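Local coordinates for putative cyclohexadienyl dehydrogenase and ADH prephenate dehydrogenase (Rhizobium meliloti, PDB 4WJI) that acts as a cyclohexadienyl dehydrogenase that binds NADP and tyrosine, and probably oxidatively decarboxylates prephenate to 4-hydroxyphenylpyruvate in tyrosine biosynthesis, at the interface of chains A and B. Numbering follows the deposited sequence. Chains: chain A/B, Putative cyclohexadienyl dehydrogenase and ADH prephenate dehydrogenase.

The interface of chains A and B. Residues chain A 229-233; chain B 273, 276-277, 280.
In chain A, the loop 229-231 and the first turn of helix 232-241 meet helix 269-278 and the start of helix 280-289 of chain B. The patch is one part of a two-fold symmetric interface, so it recurs with the chains exchanged. The chain A loop and helix 269-278 of chain B fall in the family's dimerization region, so the patch probably contributes to dimer assembly. B:Arg280 carries the polar contact. Its chain is bent at chi3 (92°), and the guanidinium meets the loop side-on. NE of B:Arg280 donates to the backbone O of A:Ala229 at 3.1 Å. NH2 of B:Arg280 donates to the same O of A:Ala229 at 3.2 Å. This carbonyl oxygen lies close to the guanidinium plane, at its edge. Both nitrogens sit above the carbonyl plane rather than on a lone pair. The two bonds should limit rotation of the guanidinium. CD of A:Pro232 lies over one face of that group, toward the rim, 3.7 Å from CZ of B:Arg280. The proline ring also packs on helix 269-278. CB of A:Pro232 is 3.7 Å from CE1 of B:Phe273 and 3.8 Å from CB of B:Phe276. B:Phe273 has CG anti to the backbone N (chi1 -172°), and its ring edge faces the hydroxyl OG1 of A:Thr233 in plane. B:Thr277 turns OG1 back to its own helix and donates to the backbone O of B:Phe273 at 2.8 Å. The same OG1 touches CG of A:Pro232. The carboxylate of A:Asp231 does not contact the guanidinium directly, though its charge may favour the arginine nearby. A water links the two groups, 2.7 Å from OD1 of A:Asp231 and 3.0 Å from NH2 of B:Arg280.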
loop_
_atom_site.group_PDB
_atom_site.type_symbol
_atom_site.label_atom_id
_atom_site.label_comp_id
_atom_site.label_asym_id
_atom_site.label_seq_id
_atom_site.Cartn_x
_atom_site.Cartn_y
_atom_site.Cartn_z
ATOM N N ALA A 229 -8.247 3.439 -6.106
ATOM C CA ALA A 229 -8.497 3.681 -7.533
ATOM C C ALA A 229 -9.193 2.542 -8.281
ATOM O O ALA A 229 -9.424 2.643 -9.511
ATOM C CB ALA A 229 -7.204 3.998 -8.234
ATOM N N SER A 230 -9.516 1.499 -7.535
ATOM C CA SER A 230 -10.144 0.322 -8.078
ATOM C C SER A 230 -11.574 0.646 -8.576
ATOM O O SER A 230 -12.068 1.759 -8.440
ATOM C CB SER A 230 -10.150 -0.778 -7.010
ATOM O OG SER A 230 -8.841 -1.136 -6.615
ATOM N N ASP A 231 -12.208 -0.341 -9.191
ATOM C CA ASP A 231 -13.494 -0.118 -9.778
ATOM C C ASP A 231 -14.600 0.046 -8.712
ATOM O O ASP A 231 -14.783 -0.831 -7.857
ATOM C CB ASP A 231 -13.860 -1.252 -10.720
ATOM C CG ASP A 231 -15.184 -1.016 -11.391
ATOM O OD1 ASP A 231 -15.290 -0.094 -12.260
ATOM O OD2 ASP A 231 -16.160 -1.701 -11.016
ATOM N N PRO A 232 -15.402 1.116 -8.836
ATOM C CA PRO A 232 -16.392 1.342 -7.777
ATOM C C PRO A 232 -17.530 0.340 -7.775
ATOM O O PRO A 232 -18.058 0.046 -6.728
ATOM C CB PRO A 232 -16.934 2.756 -8.065
ATOM C CG PRO A 232 -16.248 3.236 -9.248
ATOM C CD PRO A 232 -15.157 2.339 -9.630
ATOM N N THR A 233 -17.923 -0.160 -8.959
ATOM C CA THR A 233 -18.980 -1.171 -9.023
ATOM C C THR A 233 -18.549 -2.457 -8.324
ATOM O O THR A 233 -19.326 -3.023 -7.523
ATOM C CB THR A 233 -19.415 -1.457 -10.467
ATOM O OG1 THR A 233 -19.851 -0.238 -11.097
ATOM C CG2 THR A 233 -20.522 -2.439 -10.525
ATOM N N PHE B 273 -20.916 3.680 -3.775
ATOM C CA PHE B 273 -20.469 3.980 -5.135
ATOM C C PHE B 273 -19.908 5.414 -5.277
ATOM O O PHE B 273 -18.844 5.619 -5.887
ATOM C CB PHE B 273 -21.610 3.765 -6.126
ATOM C CG PHE B 273 -21.189 3.879 -7.552
ATOM C CD1 PHE B 273 -20.736 2.765 -8.238
ATOM C CD2 PHE B 273 -21.246 5.091 -8.214
ATOM C CE1 PHE B 273 -20.366 2.866 -9.565
ATOM C CE2 PHE B 273 -20.866 5.192 -9.533
ATOM C CZ PHE B 273 -20.393 4.082 -10.195
ATOM N N PHE B 276 -16.477 5.675 -3.510
ATOM C CA PHE B 276 -15.444 4.947 -4.236
ATOM C C PHE B 276 -15.105 5.600 -5.580
ATOM O O PHE B 276 -13.976 5.492 -6.068
ATOM C CB PHE B 276 -15.876 3.479 -4.441
ATOM C CG PHE B 276 -16.150 2.718 -3.163
ATOM C CD1 PHE B 276 -15.753 3.187 -1.906
ATOM C CD2 PHE B 276 -16.836 1.499 -3.223
ATOM C CE1 PHE B 276 -16.019 2.466 -0.767
ATOM C CE2 PHE B 276 -17.087 0.770 -2.089
ATOM C CZ PHE B 276 -16.699 1.248 -0.853
ATOM N N THR B 277 -16.068 6.297 -6.163
ATOM C CA THR B 277 -15.819 7.104 -7.367
ATOM C C THR B 277 -14.940 8.319 -7.061
ATOM O O THR B 277 -14.014 8.606 -7.821
ATOM C CB THR B 277 -17.174 7.561 -7.973
ATOM O OG1 THR B 277 -17.848 6.367 -8.429
ATOM C CG2 THR B 277 -16.997 8.533 -9.160
ATOM N N ARG B 280 -10.977 8.029 -6.765
ATOM C CA ARG B 280 -10.168 7.741 -7.947
ATOM C C ARG B 280 -9.394 8.944 -8.465
ATOM O O ARG B 280 -8.331 8.820 -8.978
ATOM C CB ARG B 280 -11.022 7.150 -9.048
ATOM C CG ARG B 280 -11.767 5.944 -8.560
ATOM C CD ARG B 280 -12.610 5.348 -9.660
ATOM N NE ARG B 280 -11.880 4.337 -10.355
ATOM C CZ ARG B 280 -12.275 3.725 -11.438
ATOM N NH1 ARG B 280 -13.381 4.061 -12.057
ATOM N NH2 ARG B 280 -11.526 2.786 -11.906
HETATM O O HOH W 1 -13.436 1.263 -13.628
HETATM O O HOH W 2 -13.250 2.844 -6.609
#